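Local coordinates for DNA-binding protein Sso10a-2 (Sulfolobus solfataricus, PDB 4HW0) that binds DNA as a winged-helix, coiled-coil protein and probably helps compact and organise the chromatin of this archaeon, at residues 25-30 / 36-41; 15-20 / 42-47; 47-52 / 63-68; 10-15 / 80-85. One frame throughout, in Å; residues are numbered along the deposited sequence.

Contact 1 of 4, residues 25-30 / 36-41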
loop_
_atom_site.group_PDB
_atom_site.type_symbol
_atom_site.label_atom_id
_atom_site.label_comp_id
_atom_site.label_asym_id
_atom_site.label_seq_id
_atom_site.Cartn_x
_atom_site.Cartn_y
_atom_site.Cartn_z
ATOM N N CYS A 25 26.471 13.894 8.338
ATOM C CA CYS A 25 26.335 14.353 6.944
ATOM C C CYS A 25 26.379 15.872 6.968
ATOM O O CYS A 25 25.735 16.530 7.806
ATOM C CB CYS A 25 25.031 13.848 6.277
ATOM S SG CYS A 25 23.556 14.289 7.235
ATOM N N GLY A 26 27.100 16.442 6.039
ATOM C CA GLY A 26 26.923 17.843 5.666
ATOM C C GLY A 26 25.982 17.961 4.466
ATOM O O GLY A 26 25.420 16.973 3.993
ATOM N N ILE A 27 25.813 19.174 3.995
ATOM C CA ILE A 27 24.823 19.453 2.971
ATOM C C ILE A 27 25.174 18.811 1.634
ATOM O O ILE A 27 24.287 18.407 0.902
ATOM C CB ILE A 27 24.619 20.968 2.860
ATOM C CG1 ILE A 27 23.416 21.318 1.967
ATOM C CG2 ILE A 27 25.862 21.651 2.343
ATOM C CD1 ILE A 27 22.066 20.989 2.563
ATOM N N THR A 28 26.460 18.709 1.316
ATOM C CA THR A 28 26.894 18.051 0.116
ATOM C C THR A 28 26.435 16.601 0.101
ATOM O O THR A 28 25.843 16.109 -0.868
ATOM C CB THR A 28 28.435 18.117 -0.065
ATOM O OG1 THR A 28 28.809 19.489 -0.084
ATOM C CG2 THR A 28 28.885 17.412 -1.377
ATOM N N ARG A 29 26.681 15.922 1.199
ATOM C CA ARG A 29 26.301 14.550 1.314
ATOM C C ARG A 29 24.802 14.411 1.237
ATOM O O ARG A 29 24.295 13.468 0.629
ATOM C CB ARG A 29 26.799 14.067 2.653
ATOM C CG ARG A 29 27.444 12.746 2.661
ATOM C CD ARG A 29 28.323 12.491 3.840
ATOM N NE ARG A 29 27.726 11.342 4.524
ATOM C CZ ARG A 29 28.385 10.433 5.247
ATOM N NH1 ARG A 29 29.699 10.564 5.429
ATOM N NH2 ARG A 29 27.696 9.418 5.837
ATOM N N VAL A 30 24.058 15.366 1.848
ATOM C CA VAL A 30 22.633 15.320 1.777
ATOM C C VAL A 30 22.099 15.592 0.371
ATOM O O VAL A 30 21.282 14.842 -0.116
ATOM C CB VAL A 30 21.972 16.301 2.772
ATOM C CG1 VAL A 30 20.486 16.359 2.486
ATOM C CG2 VAL A 30 22.292 15.847 4.164
ATOM N N ILE A 36 18.456 15.561 -4.041
ATOM C CA ILE A 36 17.541 16.689 -3.867
ATOM C C ILE A 36 18.284 18.016 -3.872
ATOM O O ILE A 36 19.462 18.067 -3.474
ATOM C CB ILE A 36 16.778 16.601 -2.510
ATOM C CG1 ILE A 36 17.721 16.626 -1.306
ATOM C CG2 ILE A 36 15.895 15.380 -2.476
ATOM C CD1 ILE A 36 17.052 16.371 0.027
ATOM N N ASN A 37 17.603 19.083 -4.310
ATOM C CA ASN A 37 18.234 20.356 -4.397
ATOM C C ASN A 37 18.340 21.027 -3.029
ATOM O O ASN A 37 17.809 20.544 -2.045
ATOM C CB ASN A 37 17.569 21.235 -5.470
ATOM C CG ASN A 37 16.205 21.696 -5.079
ATOM O OD1 ASN A 37 16.002 22.191 -3.963
ATOM N ND2 ASN A 37 15.258 21.594 -6.012
ATOM N N TYR A 38 19.057 22.116 -2.981
ATOM C CA TYR A 38 19.356 22.795 -1.731
ATOM C C TYR A 38 18.093 23.289 -0.992
ATOM O O TYR A 38 18.026 23.211 0.243
ATOM C CB TYR A 38 20.314 23.951 -1.990
ATOM C CG TYR A 38 20.674 24.726 -0.760
ATOM C CD1 TYR A 38 21.705 24.318 0.054
ATOM C CD2 TYR A 38 19.964 25.862 -0.408
ATOM C CE1 TYR A 38 22.026 25.021 1.208
ATOM C CE2 TYR A 38 20.269 26.578 0.731
ATOM C CZ TYR A 38 21.301 26.156 1.541
ATOM O OH TYR A 38 21.566 26.855 2.698
ATOM N N VAL A 39 17.099 23.750 -1.757
ATOM C CA VAL A 39 15.844 24.251 -1.204
ATOM C C VAL A 39 15.072 23.126 -0.555
ATOM O O VAL A 39 14.652 23.234 0.628
ATOM C CB VAL A 39 15.012 24.947 -2.316
ATOM C CG1 VAL A 39 13.675 25.430 -1.775
ATOM C CG2 VAL A 39 15.809 26.107 -2.884
ATOM N N VAL A 40 14.939 22.012 -1.254
ATOM C CA VAL A 40 14.291 20.814 -0.670
ATOM C C VAL A 40 15.076 20.308 0.517
ATOM O O VAL A 40 14.521 19.964 1.524
ATOM C CB VAL A 40 14.130 19.720 -1.740
ATOM C CG1 VAL A 40 13.561 18.451 -1.158
ATOM C CG2 VAL A 40 13.266 20.210 -2.909
ATOM N N ALA A 41 16.410 20.245 0.390
ATOM C CA ALA A 41 17.232 19.729 1.472
ATOM C C ALA A 41 17.036 20.566 2.727
ATOM O O ALA A 41 16.845 20.033 3.820
ATOM C CB ALA A 41 18.693 19.712 1.101
#
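The Tyr38 ring meets Ile27 along its CD1-CE1 side. Ile27 CG1 lies 3.9 Å from Tyr38 CD1 and 4.0 Å from Tyr38 CE1, and the approach is oblique to the ring. The two side chains cross at about a right angle, so the aliphatic branch lies across one flank of the tyrosine. Ile27 can serve two partners: CG1 stands anti to the backbone N (chi1 -170°), which brings it to the ring, and the turn at chi2 (71°) then sends Ile27 CD1 to Ala41 CB, 3.9 Å away. The same methyl of Ala41 receives Val30 CG1 at 4.0 Å. One small residue of helix 38-50 thus takes up branches from two residues a turn apart on helix 27-34, and the CA atoms of Val30 and Ala41 come within 7.0 Å. Deeper in the fold, Val30 CG1 also touches Ile36 CD1 at 4.2 Å, the looser end of the patch. The side-chain contacts between the segments are all apolar; the polar order is local. The side chain of Asn37 caps helix 38-50, its OD1 accepting from Val40 N at 2.9 Å in a nearly straight bond (171°), while Gly26 holds the N-cap position of helix 27-34. Beyond the segments, Val30 and Ile36 both lean on Ile17 of helix 10-18. Two successive helices, separated by a tight turn and packed through an alanine, branched aliphatic side chains and a tyrosine ring, form the helix-turn-helix of a winged-helix domain, in which 38-50 probably takes the place of the recognition helix.

Contact 2 of 4, residues 15-20 / 42-47; sequences FDILRN and QKYLDQ
Ile17 meets segment 42-47 of helix 38-50 with both of its branches, and the two contacts differ in closeness. The tight one is Ile17 CD1 against Tyr44 CB at 3.5 Å, the methyl pressing on the root of the tyrosine while the ring and its hydroxyl extend elsewhere, toward helix 10-18; these side chains cross at about a right angle. The looser one is Ile17 CG2 against Leu45 CD2 at 4.0 Å. The fork follows from the first torsion: with CG1 anti to the carbonyl carbon (chi1 -64°), CG2 falls anti to the backbone N, and each branch finds its own neighbour. The exposed side of segment 15-20 is polar and turned away from this packing. There Arg19 NE makes a straight salt-bridge bond of 2.9 Å to Asp16 OD1, on the lone pair facing away from the other oxygen and in the guanidinium plane. Asn20 ND2 lies over one face of that guanidinium while donating to Asp16 O at 2.7 Å. Among its neighbours the contact is central: Ala34 of helix 27-34 touches Ile17, Tyr65 of strand 62-67 touches Leu45, and Tyr44 OH is hydrogen-bonded to Thr10 OG1 on helix 10-18.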
loop_
_atom_site.group_PDB
_atom_site.type_symbol
_atom_site.label_atom_id
_atom_site.label_comp_id
_atom_site.label_asym_id
_atom_site.label_seq_id
_atom_site.Cartn_x
_atom_site.Cartn_y
_atom_site.Cartn_z
ATOM N N PHE A 15 13.938 9.160 4.132
ATOM C CA PHE A 15 14.738 7.947 4.139
ATOM C C PHE A 15 16.023 8.169 3.386
ATOM O O PHE A 15 17.098 7.781 3.857
ATOM C CB PHE A 15 13.973 6.749 3.559
ATOM C CG PHE A 15 14.807 5.517 3.349
ATOM C CD1 PHE A 15 15.220 4.770 4.411
ATOM C CD2 PHE A 15 15.168 5.108 2.099
ATOM C CE1 PHE A 15 16.024 3.624 4.254
ATOM C CE2 PHE A 15 15.882 3.929 1.909
ATOM C CZ PHE A 15 16.344 3.196 3.007
ATOM N N ASP A 16 15.904 8.772 2.209
ATOM C CA ASP A 16 17.105 9.030 1.386
ATOM C C ASP A 16 18.091 10.004 2.028
ATOM O O ASP A 16 19.267 9.844 1.930
ATOM C CB ASP A 16 16.699 9.485 -0.006
ATOM C CG ASP A 16 16.152 8.317 -0.864
ATOM O OD1 ASP A 16 16.631 7.179 -0.667
ATOM O OD2 ASP A 16 15.250 8.544 -1.694
ATOM N N ILE A 17 17.587 10.960 2.796
ATOM C CA ILE A 17 18.491 11.738 3.637
ATOM C C ILE A 17 19.151 10.934 4.757
ATOM O O ILE A 17 20.377 10.973 4.967
ATOM C CB ILE A 17 17.750 12.943 4.236
ATOM C CG1 ILE A 17 17.320 13.865 3.117
ATOM C CG2 ILE A 17 18.619 13.700 5.219
ATOM C CD1 ILE A 17 16.330 14.941 3.459
ATOM N N LEU A 18 18.330 10.296 5.557
ATOM C CA LEU A 18 18.806 9.606 6.711
ATOM C C LEU A 18 19.835 8.532 6.427
ATOM O O LEU A 18 20.763 8.314 7.230
ATOM C CB LEU A 18 17.652 8.966 7.463
ATOM C CG LEU A 18 16.761 10.018 8.158
ATOM C CD1 LEU A 18 15.468 9.370 8.529
ATOM C CD2 LEU A 18 17.424 10.686 9.336
ATOM N N ARG A 19 19.646 7.828 5.329
ATOM C CA ARG A 19 20.551 6.715 5.047
ATOM C C ARG A 19 21.860 7.265 4.578
ATOM O O ARG A 19 22.815 6.522 4.445
ATOM C CB ARG A 19 19.898 5.742 4.063
ATOM C CG ARG A 19 19.808 6.265 2.656
ATOM C CD ARG A 19 19.056 5.323 1.701
ATOM N NE ARG A 19 19.005 5.937 0.372
ATOM C CZ ARG A 19 20.071 6.028 -0.428
ATOM N NH1 ARG A 19 21.263 5.533 -0.055
ATOM N NH2 ARG A 19 19.967 6.625 -1.615
ATOM N N ASN A 20 21.930 8.570 4.318
ATOM C CA ASN A 20 23.222 9.218 3.978
ATOM C C ASN A 20 23.856 10.018 5.119
ATOM O O ASN A 20 24.886 10.675 4.922
ATOM C CB ASN A 20 22.989 10.090 2.758
ATOM C CG ASN A 20 22.889 9.257 1.496
ATOM O OD1 ASN A 20 23.896 8.716 1.059
ATOM N ND2 ASN A 20 21.687 9.165 0.895
ATOM N N GLN A 42 17.049 21.892 2.574
ATOM C CA GLN A 42 16.897 22.789 3.737
ATOM C C GLN A 42 15.573 22.524 4.475
ATOM O O GLN A 42 15.507 22.434 5.747
ATOM C CB GLN A 42 16.930 24.243 3.222
ATOM C CG GLN A 42 17.664 25.155 4.078
ATOM C CD GLN A 42 19.036 24.597 4.310
ATOM O OE1 GLN A 42 19.535 24.600 5.435
ATOM N NE2 GLN A 42 19.635 24.047 3.254
ATOM N N LYS A 43 14.503 22.395 3.695
ATOM C CA LYS A 43 13.201 22.128 4.322
ATOM C C LYS A 43 13.171 20.797 5.126
ATOM O O LYS A 43 12.705 20.715 6.290
ATOM C CB LYS A 43 12.159 22.082 3.235
ATOM C CG LYS A 43 10.796 21.761 3.803
ATOM C CD LYS A 43 9.774 21.376 2.773
ATOM C CE LYS A 43 8.393 21.235 3.406
ATOM N NZ LYS A 43 7.373 21.212 2.328
ATOM N N TYR A 44 13.575 19.716 4.468
ATOM C CA TYR A 44 13.578 18.410 5.126
ATOM C C TYR A 44 14.542 18.268 6.249
ATOM O O TYR A 44 14.208 17.641 7.262
ATOM C CB TYR A 44 13.887 17.307 4.108
ATOM C CG TYR A 44 12.678 17.010 3.289
ATOM C CD1 TYR A 44 12.323 17.788 2.196
ATOM C CD2 TYR A 44 11.902 15.930 3.603
ATOM C CE1 TYR A 44 11.221 17.506 1.446
ATOM C CE2 TYR A 44 10.805 15.615 2.850
ATOM C CZ TYR A 44 10.468 16.400 1.771
ATOM O OH TYR A 44 9.339 16.076 1.076
ATOM N N LEU A 45 15.741 18.813 6.107
ATOM C CA LEU A 45 16.686 18.782 7.211
ATOM C C LEU A 45 16.066 19.435 8.433
ATOM O O LEU A 45 16.254 18.949 9.522
ATOM C CB LEU A 45 17.968 19.444 6.860
ATOM C CG LEU A 45 18.817 18.637 5.859
ATOM C CD1 LEU A 45 19.893 19.521 5.286
ATOM C CD2 LEU A 45 19.417 17.421 6.518
ATOM N N ASP A 46 15.435 20.578 8.229
ATOM C CA ASP A 46 14.850 21.280 9.345
ATOM C C ASP A 46 13.737 20.490 10.050
ATOM O O ASP A 46 13.707 20.403 11.272
ATOM C CB ASP A 46 14.324 22.634 8.958
ATOM C CG ASP A 46 13.871 23.408 10.250
ATOM O OD1 ASP A 46 14.723 23.638 11.181
ATOM O OD2 ASP A 46 12.673 23.646 10.385
ATOM N N GLN A 47 12.903 19.848 9.258
ATOM C CA GLN A 47 11.920 18.919 9.744
ATOM C C GLN A 47 12.507 17.753 10.548
ATOM O O GLN A 47 12.027 17.441 11.644
ATOM C CB GLN A 47 11.033 18.423 8.649
ATOM C CG GLN A 47 10.146 19.538 8.058
ATOM C CD GLN A 47 9.081 18.955 7.189
ATOM O OE1 GLN A 47 9.257 17.832 6.656
ATOM N NE2 GLN A 47 8.036 19.731 6.904
#

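Contact 3 of 4, residues 47-52 / 63-68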
loop_
_atom_site.group_PDB
_atom_site.type_symbol
_atom_site.label_atom_id
_atom_site.label_comp_id
_atom_site.label_asym_id
_atom_site.label_seq_id
_atom_site.Cartn_x
_atom_site.Cartn_y
_atom_site.Cartn_z
ATOM N N GLN A 47 12.903 19.848 9.258
ATOM C CA GLN A 47 11.920 18.919 9.744
ATOM C C GLN A 47 12.507 17.753 10.548
ATOM O O GLN A 47 12.027 17.441 11.644
ATOM C CB GLN A 47 11.033 18.423 8.649
ATOM C CG GLN A 47 10.146 19.538 8.058
ATOM C CD GLN A 47 9.081 18.955 7.189
ATOM O OE1 GLN A 47 9.257 17.832 6.656
ATOM N NE2 GLN A 47 8.036 19.731 6.904
ATOM N N LEU A 48 13.568 17.165 10.045
ATOM C CA LEU A 48 14.233 16.037 10.725
ATOM C C LEU A 48 14.867 16.455 12.024
ATOM O O LEU A 48 14.865 15.690 13.006
ATOM C CB LEU A 48 15.291 15.434 9.761
ATOM C CG LEU A 48 14.657 14.640 8.644
ATOM C CD1 LEU A 48 15.635 14.213 7.561
ATOM C CD2 LEU A 48 13.917 13.394 9.153
ATOM N N VAL A 49 15.437 17.658 12.070
ATOM C CA VAL A 49 15.934 18.212 13.379
ATOM C C VAL A 49 14.776 18.428 14.314
ATOM O O VAL A 49 14.817 18.003 15.509
ATOM C CB VAL A 49 16.739 19.521 13.171
ATOM C CG1 VAL A 49 17.088 20.153 14.495
ATOM C CG2 VAL A 49 18.013 19.271 12.310
ATOM N N LYS A 50 13.690 18.974 13.794
ATOM C CA LYS A 50 12.515 19.242 14.648
ATOM C C LYS A 50 11.937 18.005 15.237
ATOM O O LYS A 50 11.516 18.023 16.416
ATOM C CB LYS A 50 11.422 19.914 13.863
ATOM C CG LYS A 50 11.697 21.337 13.430
ATOM C CD LYS A 50 11.889 22.243 14.600
ATOM C CE LYS A 50 11.611 23.676 14.152
ATOM N NZ LYS A 50 12.824 24.327 13.578
ATOM N N VAL A 51 11.827 16.931 14.480
ATOM C CA VAL A 51 11.251 15.708 15.054
ATOM C C VAL A 51 12.300 14.834 15.786
ATOM O O VAL A 51 12.009 13.729 16.122
ATOM C CB VAL A 51 10.528 14.871 14.008
ATOM C CG1 VAL A 51 9.451 15.689 13.364
ATOM C CG2 VAL A 51 11.511 14.343 12.909
ATOM N N GLY A 52 13.533 15.311 15.922
ATOM C CA GLY A 52 14.540 14.633 16.738
ATOM C C GLY A 52 15.266 13.482 16.023
ATOM O O GLY A 52 15.909 12.659 16.677
ATOM N N LYS A 63 27.323 23.496 8.445
ATOM C CA LYS A 63 26.329 22.719 9.178
ATOM C C LYS A 63 26.603 21.222 9.049
ATOM O O LYS A 63 26.947 20.741 7.960
ATOM C CB LYS A 63 24.935 23.101 8.753
ATOM C CG LYS A 63 24.701 24.574 9.044
ATOM C CD LYS A 63 23.271 24.874 9.367
ATOM C CE LYS A 63 22.865 26.294 8.949
ATOM N NZ LYS A 63 21.518 26.334 8.272
ATOM N N ILE A 64 26.604 20.527 10.182
ATOM C CA ILE A 64 26.823 19.091 10.213
ATOM C C ILE A 64 25.665 18.491 10.949
ATOM O O ILE A 64 25.308 18.984 12.036
ATOM C CB ILE A 64 28.102 18.716 10.962
ATOM C CG1 ILE A 64 29.325 19.245 10.217
ATOM C CG2 ILE A 64 28.225 17.210 11.150
ATOM C CD1 ILE A 64 29.383 18.892 8.723
ATOM N N TYR A 65 25.057 17.476 10.355
ATOM C CA TYR A 65 23.920 16.805 10.963
ATOM C C TYR A 65 24.315 15.408 11.404
ATOM O O TYR A 65 25.179 14.731 10.774
ATOM C CB TYR A 65 22.770 16.755 9.981
ATOM C CG TYR A 65 22.278 18.089 9.526
ATOM C CD1 TYR A 65 22.877 18.735 8.439
ATOM C CD2 TYR A 65 21.176 18.678 10.107
ATOM C CE1 TYR A 65 22.415 19.956 8.010
ATOM C CE2 TYR A 65 20.703 19.902 9.668
ATOM C CZ TYR A 65 21.341 20.543 8.652
ATOM O OH TYR A 65 20.863 21.783 8.229
ATOM N N GLU A 66 23.800 15.002 12.534
ATOM C CA GLU A 66 24.115 13.681 13.044
ATOM C C GLU A 66 22.874 12.939 13.327
ATOM O O GLU A 66 22.009 13.465 14.017
ATOM C CB GLU A 66 24.829 13.719 14.373
ATOM C CG GLU A 66 26.175 14.295 14.286
ATOM C CD GLU A 66 26.793 14.416 15.704
ATOM O OE1 GLU A 66 26.291 13.702 16.654
ATOM O OE2 GLU A 66 27.771 15.213 15.831
ATOM N N ILE A 67 22.803 11.699 12.896
ATOM C CA ILE A 67 21.587 10.925 13.094
ATOM C C ILE A 67 21.547 10.537 14.547
ATOM O O ILE A 67 22.590 10.246 15.138
ATOM C CB ILE A 67 21.502 9.698 12.189
ATOM C CG1 ILE A 67 20.057 9.136 12.134
ATOM C CG2 ILE A 67 22.543 8.642 12.540
ATOM C CD1 ILE A 67 19.873 8.123 10.981
ATOM N N THR A 68 20.344 10.553 15.097
ATOM C CA THR A 68 20.122 10.168 16.475
ATOM C C THR A 68 19.576 8.747 16.521
ATOM O O THR A 68 19.225 8.142 15.503
ATOM C CB THR A 68 19.096 11.066 17.121
ATOM O OG1 THR A 68 17.825 10.869 16.510
ATOM C CG2 THR A 68 19.485 12.546 16.953
#
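Gly52 and Thr68 are tied by a hydrogen bond where helix 38-50 of the winged-helix domain gives way, through a Schellman motif, to the two strands of the wing. Backbone geometry comes first. Gly52 has a positive phi of 83°, which favours glycine, and is the C-prime residue of that motif: Gly52 N donates to Val49 O at 3.0 Å, and Ala53 N to Leu48 O. This turn presents the carbonyl of Gly52 to Thr68, just past strand 62-67. The apolar contact lies three residues earlier, within strand 62-67. Val49 CG2 comes to the edge of the Tyr65 ring, near its plane, 3.8 Å from Tyr65 CE2 and 3.9 Å from Tyr65 CD2, and the two side chains cross at about a right angle. The ring is buried and also packs on Leu45 and on Ile56 of strand 54-59, so the valine touches one part of a larger cluster. Near the same helix end, Val51 packs on Leu99 of the second subunit. The polar interactions gather at Thr68, the N-cap of helix 69-98; Thr68 OG1 accepts from Gly71 N. Replacing this threonine by a valine would probably leave both Gly52 O and Gly71 N without their shared partner and weaken the start of the long helix. OG1 sits between the backbone N and the carbonyl carbon (chi1 66°), and from there Thr68 OG1 donates to Gly52 O over 2.6 Å, in the carbonyl plane and on a lone pair.

Contact 4 of 4, residues 10-15 / 80-85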
loop_
_atom_site.group_PDB
_atom_site.type_symbol
_atom_site.label_atom_id
_atom_site.label_comp_id
_atom_site.label_asym_id
_atom_site.label_seq_id
_atom_site.Cartn_x
_atom_site.Cartn_y
_atom_site.Cartn_z
ATOM N N THR A 10 7.292 12.454 0.886
ATOM C CA THR A 10 8.025 12.967 1.988
ATOM C C THR A 10 8.778 11.890 2.744
ATOM O O THR A 10 9.922 12.124 3.125
ATOM C CB THR A 10 7.051 13.700 2.969
ATOM O OG1 THR A 10 6.611 14.928 2.335
ATOM C CG2 THR A 10 7.765 14.100 4.211
HETATM N N MSE A 11 8.147 10.715 2.936
HETATM C CA MSE A 11 8.697 9.651 3.759
HETATM C C MSE A 11 9.961 9.183 3.062
HETATM O O MSE A 11 11.051 9.037 3.639
HETATM C CB MSE A 11 7.723 8.477 4.066
HETATM C CG MSE A 11 6.850 8.886 5.245
HETATM SE SE MSE A 11 5.688 7.335 5.642
HETATM C CE MSE A 11 4.463 8.253 6.948
ATOM N N GLU A 12 9.842 8.952 1.799
ATOM C CA GLU A 12 10.949 8.476 1.055
ATOM C C GLU A 12 12.117 9.438 0.921
ATOM O O GLU A 12 13.261 9.026 0.881
ATOM C CB GLU A 12 10.464 8.031 -0.284
ATOM C CG GLU A 12 11.542 7.360 -1.081
ATOM C CD GLU A 12 10.946 6.622 -2.281
ATOM O OE1 GLU A 12 9.684 6.671 -2.518
ATOM O OE2 GLU A 12 11.791 6.027 -2.951
ATOM N N ILE A 13 11.843 10.729 0.795
ATOM C CA ILE A 13 12.941 11.673 0.788
ATOM C C ILE A 13 13.661 11.611 2.103
ATOM O O ILE A 13 14.845 11.672 2.187
ATOM C CB ILE A 13 12.411 13.108 0.452
ATOM C CG1 ILE A 13 12.057 13.164 -1.023
ATOM C CG2 ILE A 13 13.476 14.175 0.680
ATOM C CD1 ILE A 13 11.180 14.346 -1.401
HETATM N N MSE A 14 12.883 11.580 3.193
HETATM C CA MSE A 14 13.504 11.497 4.502
HETATM C C MSE A 14 14.390 10.297 4.628
HETATM O O MSE A 14 15.467 10.353 5.203
HETATM C CB MSE A 14 12.408 11.485 5.586
HETATM C CG MSE A 14 11.683 12.768 5.721
HETATM SE SE MSE A 14 10.418 12.679 7.255
HETATM C CE MSE A 14 10.461 14.529 7.771
ATOM N N PHE A 15 13.938 9.160 4.132
ATOM C CA PHE A 15 14.738 7.947 4.139
ATOM C C PHE A 15 16.023 8.169 3.386
ATOM O O PHE A 15 17.098 7.781 3.857
ATOM C CB PHE A 15 13.973 6.749 3.559
ATOM C CG PHE A 15 14.807 5.517 3.349
ATOM C CD1 PHE A 15 15.220 4.770 4.411
ATOM C CD2 PHE A 15 15.168 5.108 2.099
ATOM C CE1 PHE A 15 16.024 3.624 4.254
ATOM C CE2 PHE A 15 15.882 3.929 1.909
ATOM C CZ PHE A 15 16.344 3.196 3.007
ATOM N N GLU A 80 11.080 -0.183 5.940
ATOM C CA GLU A 80 10.093 -1.248 6.051
ATOM C C GLU A 80 8.809 -0.867 5.295
ATOM O O GLU A 80 8.272 -1.674 4.522
ATOM C CB GLU A 80 9.939 -1.638 7.506
ATOM C CG GLU A 80 8.912 -2.741 7.716
ATOM C CD GLU A 80 9.308 -4.136 7.130
ATOM O OE1 GLU A 80 10.409 -4.273 6.531
ATOM O OE2 GLU A 80 8.513 -5.107 7.334
ATOM N N PHE A 81 8.371 0.401 5.420
ATOM C CA PHE A 81 7.210 0.922 4.667
ATOM C C PHE A 81 7.409 0.789 3.157
ATOM O O PHE A 81 6.531 0.325 2.410
ATOM C CB PHE A 81 6.887 2.378 5.082
ATOM C CG PHE A 81 5.894 3.051 4.196
ATOM C CD1 PHE A 81 6.308 3.677 3.005
ATOM C CD2 PHE A 81 4.570 3.024 4.488
ATOM C CE1 PHE A 81 5.379 4.261 2.165
ATOM C CE2 PHE A 81 3.643 3.625 3.662
ATOM C CZ PHE A 81 4.044 4.227 2.475
ATOM N N ILE A 82 8.584 1.181 2.714
ATOM C CA ILE A 82 8.878 1.156 1.283
ATOM C C ILE A 82 8.859 -0.242 0.696
ATOM O O ILE A 82 8.270 -0.504 -0.351
ATOM C CB ILE A 82 10.227 1.859 1.039
ATOM C CG1 ILE A 82 10.049 3.354 1.231
ATOM C CG2 ILE A 82 10.779 1.545 -0.353
ATOM C CD1 ILE A 82 11.379 4.065 1.336
ATOM N N LYS A 83 9.458 -1.158 1.410
ATOM C CA LYS A 83 9.512 -2.521 1.004
ATOM C C LYS A 83 8.090 -3.140 0.961
ATOM O O LYS A 83 7.729 -3.787 0.005
ATOM C CB LYS A 83 10.435 -3.280 1.963
ATOM C CG LYS A 83 10.299 -4.786 1.967
ATOM C CD LYS A 83 11.074 -5.418 3.116
ATOM C CE LYS A 83 10.343 -6.598 3.727
ATOM N NZ LYS A 83 10.884 -6.904 5.092
ATOM N N ILE A 84 7.272 -2.910 1.968
ATOM C CA ILE A 84 5.887 -3.411 1.910
ATOM C C ILE A 84 5.092 -2.774 0.772
ATOM O O ILE A 84 4.268 -3.420 0.125
ATOM C CB ILE A 84 5.152 -3.156 3.262
ATOM C CG1 ILE A 84 5.844 -3.976 4.372
ATOM C CG2 ILE A 84 3.706 -3.589 3.171
ATOM C CD1 ILE A 84 5.509 -3.570 5.795
ATOM N N ARG A 85 5.322 -1.489 0.527
ATOM C CA ARG A 85 4.620 -0.804 -0.537
ATOM C C ARG A 85 4.945 -1.441 -1.879
ATOM O O ARG A 85 4.065 -1.552 -2.753
ATOM C CB ARG A 85 4.958 0.681 -0.556
ATOM C CG ARG A 85 4.175 1.509 -1.569
ATOM C CD ARG A 85 4.621 2.962 -1.566
ATOM N NE ARG A 85 6.025 3.045 -1.987
ATOM C CZ ARG A 85 6.741 4.161 -2.011
ATOM N NH1 ARG A 85 6.189 5.326 -1.651
ATOM N NH2 ARG A 85 8.002 4.098 -2.402
HETATM O O HOH W 1 7.665 7.867 -1.931
#
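Phe81 receives the selenium of Met11, a selenomethionine in this crystal, over its ring face: Met11 SE stands 4.4 Å from the centroid of the Phe81 ring and only 4° off its normal, a Met-aromatic contact. Next in sequence, Ile82 points its CD1 between two residues of helix 10-15. Ile82 CD1 lies 4.0 Å from Phe15 CD2, oblique to that ring, and 4.1 Å from Glu12 CG, so the CG methylene of Glu12 shares in the apolar packing. Lys83 turns back to Glu80 in a salt bridge within its own helix, and Ile84 packs on Ile84 of the second subunit, in the antiparallel coiled coil. Arg85 closes the walk. An extended start and a bend at chi3 (63°) bring the guanidinium to Glu12, where Arg85 NH2 donates to Glu12 OE1 at 3.1 Å in an almost straight bond. The oxygen lies in the guanidinium plane, whereas the donor stands well above the carboxylate plane. A water accepts from Arg85 NH1 at 3.0 Å. A glutamine in place of Glu12 would probably leave the Arg85 charge without its mate across this contact. With the axes of the two short helical segments 10.8 Å apart at closest approach, the chemistry implies a mixed joint: selenium and hydrocarbon fill the spacing, and a single charged bond, probably favouring an ionised carboxylate, joins two partly exposed side chains.

How the contacts relate
Contacts 1 and 2 are core packing, wholly apolar between their side chains, and they meet where Ile36 CD1 touches Ile17 CD1. Contacts 1, 2 and 3 all draw on helix 38-50, taken in turn at its start, middle and end; contact 3 is only partly buried and adds a polar bond to its hydrophobic touch. Contact 4 lies at the surface, where helix 10-18, also used by contact 2, meets the long helix 69-98, and it alone carries a salt bridge between its segments. Contacts 3 and 4 also border the second subunit, whereas no other chain of the assembly touches contacts 1 and 2.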